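Local coordinates for DPS family dna-binding stress response protein (Thermosynechococcus elongatus, PDB 2C41) that binds and oxidises iron as an antioxidant member of the Dps family, assembling into a twelve-subunit shell, and probably also binds DNA, at the interface of chains A and B. Numbering follows the deposited sequence. Chains: chain A/B, DPS family dna-binding stress response protein.

The interface of chains A and B. Residues chain A 41-42, 45; chain B 144-145, 148-149.
A:Phe41 inserts its ring among B:Trp144, B:Phe145 and B:Glu148, with its CB against B:Phe149, a worked example of how one aromatic knob helps to join two ferritin-like subunits. Aromatic edge-to-face pairs form one part of the contact. The rim atom CE2 of A:Phe41 points at the centre of the B:Phe145 ring, 3.6 Å from its CD2, the planes 86° apart. Its neighbour CZ rests over the indole face of B:Trp144, towards the rim and 3.7 Å from CZ2. A:His45 repeats the edge-to-face theme: CD2 lies 3.6 Å from CZ of B:Phe145, while CE1 meets CH2 of B:Trp144 at 3.8 Å, its imidazole nearly perpendicular to both rings. Within chain A, CB of A:His45 lies over one face of A:Phe41 towards the rim, and CZ of A:Phe41 in turn overlies the imidazole rim, so the two rings position each other.

Aliphatic contacts complete the socket. On the other face of A:Phe41, CB of B:Glu148 makes a CH-pi contact 3.8 Å from the ring centroid, and CG continues along the rim, the methylenes serving as packing. CB of A:Phe41 sits over the B:Phe149 ring, displaced towards its rim, and CZ of that ring touches the backbone N of A:Arg42 at 3.6 Å and its CB at 3.7 Å. CG of A:Phe41, opposite the backbone N (chi1 179°), projects the ring into chain B. Replacing A:Phe41 with alanine would probably leave the B:Phe145 face and CB of B:Glu148 without their aromatic partner and open a gap between the subunits.

The knob belongs to the first turn of helix 41-68 of chain A, and the socket to the last turns of helix 126-149 of chain B, joining two subunits of the dodecamer.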
loop_
_atom_site.group_PDB
_atom_site.type_symbol
_atom_site.label_atom_id
_atom_site.label_comp_id
_atom_site.label_asym_id
_atom_site.label_seq_id
_atom_site.Cartn_x
_atom_site.Cartn_y
_atom_site.Cartn_z
ATOM N N PHE A 41 -9.215 15.675 26.205
ATOM C CA PHE A 41 -9.771 14.343 25.911
ATOM C C PHE A 41 -9.163 13.667 24.689
ATOM O O PHE A 41 -8.688 12.548 24.791
ATOM C CB PHE A 41 -11.299 14.347 25.748
ATOM C CG PHE A 41 -11.865 12.978 25.419
ATOM C CD1 PHE A 41 -12.011 12.014 26.411
ATOM C CD2 PHE A 41 -12.211 12.645 24.109
ATOM C CE1 PHE A 41 -12.525 10.734 26.104
ATOM C CE2 PHE A 41 -12.722 11.374 23.790
ATOM C CZ PHE A 41 -12.880 10.424 24.794
ATOM N N ARG A 42 -9.224 14.308 23.522
ATOM C CA ARG A 42 -8.755 13.619 22.314
ATOM C C ARG A 42 -7.283 13.216 22.452
ATOM O O ARG A 42 -6.924 12.048 22.183
ATOM C CB ARG A 42 -9.006 14.439 21.049
ATOM C CG ARG A 42 -8.522 13.748 19.776
ATOM C CD ARG A 42 -8.653 14.641 18.547
ATOM N NE ARG A 42 -8.015 14.024 17.378
ATOM C CZ ARG A 42 -6.702 13.990 17.151
ATOM N NH1 ARG A 42 -5.835 14.546 18.002
ATOM N NH2 ARG A 42 -6.250 13.387 16.053
ATOM N N HIS A 45 -7.047 10.399 25.157
ATOM C CA HIS A 45 -7.730 9.221 24.608
ATOM C C HIS A 45 -6.767 8.501 23.655
ATOM O O HIS A 45 -6.594 7.281 23.745
ATOM C CB HIS A 45 -9.029 9.670 23.910
ATOM C CG HIS A 45 -9.930 8.564 23.425
ATOM N ND1 HIS A 45 -10.597 7.706 24.275
ATOM C CD2 HIS A 45 -10.356 8.256 22.175
ATOM C CE1 HIS A 45 -11.358 6.887 23.567
ATOM N NE2 HIS A 45 -11.232 7.201 22.291
ATOM N N TRP B 144 -20.424 12.031 22.372
ATOM C CA TRP B 144 -19.631 11.617 23.522
ATOM C C TRP B 144 -18.272 12.332 23.560
ATOM O O TRP B 144 -17.918 12.915 24.582
ATOM C CB TRP B 144 -19.490 10.085 23.559
ATOM C CG TRP B 144 -18.329 9.598 24.381
ATOM C CD1 TRP B 144 -18.017 9.949 25.672
ATOM C CD2 TRP B 144 -17.330 8.670 23.963
ATOM N NE1 TRP B 144 -16.876 9.296 26.072
ATOM C CE2 TRP B 144 -16.433 8.506 25.043
ATOM C CE3 TRP B 144 -17.106 7.952 22.780
ATOM C CZ2 TRP B 144 -15.328 7.652 24.976
ATOM C CZ3 TRP B 144 -15.990 7.111 22.710
ATOM C CH2 TRP B 144 -15.121 6.972 23.803
ATOM N N PHE B 145 -17.529 12.301 22.453
ATOM C CA PHE B 145 -16.249 13.024 22.356
ATOM C C PHE B 145 -16.381 14.480 22.774
ATOM O O PHE B 145 -15.628 14.970 23.617
ATOM C CB PHE B 145 -15.707 12.980 20.931
ATOM C CG PHE B 145 -14.751 11.849 20.677
ATOM C CD1 PHE B 145 -15.183 10.524 20.742
ATOM C CD2 PHE B 145 -13.429 12.108 20.338
ATOM C CE1 PHE B 145 -14.303 9.464 20.496
ATOM C CE2 PHE B 145 -12.532 11.054 20.087
ATOM C CZ PHE B 145 -12.972 9.734 20.162
ATOM N N GLU B 148 -17.061 15.143 26.487
ATOM C CA GLU B 148 -15.863 14.967 27.308
ATOM C C GLU B 148 -15.032 16.252 27.436
ATOM O O GLU B 148 -14.521 16.556 28.510
ATOM C CB GLU B 148 -15.011 13.801 26.790
ATOM C CG GLU B 148 -15.690 12.420 26.920
ATOM C CD GLU B 148 -16.191 12.138 28.334
ATOM O OE1 GLU B 148 -17.302 11.560 28.495
ATOM O OE2 GLU B 148 -15.479 12.511 29.292
ATOM N N PHE B 149 -14.926 17.019 26.352
ATOM C CA PHE B 149 -14.190 18.292 26.385
ATOM C C PHE B 149 -14.771 19.300 27.373
ATOM O O PHE B 149 -14.062 20.194 27.838
ATOM C CB PHE B 149 -14.111 18.917 24.983
ATOM C CG PHE B 149 -13.028 18.336 24.129
ATOM C CD1 PHE B 149 -13.254 17.181 23.394
ATOM C CD2 PHE B 149 -11.768 18.939 24.063
ATOM C CE1 PHE B 149 -12.238 16.629 22.597
ATOM C CE2 PHE B 149 -10.755 18.398 23.268
ATOM C CZ PHE B 149 -10.992 17.237 22.537
#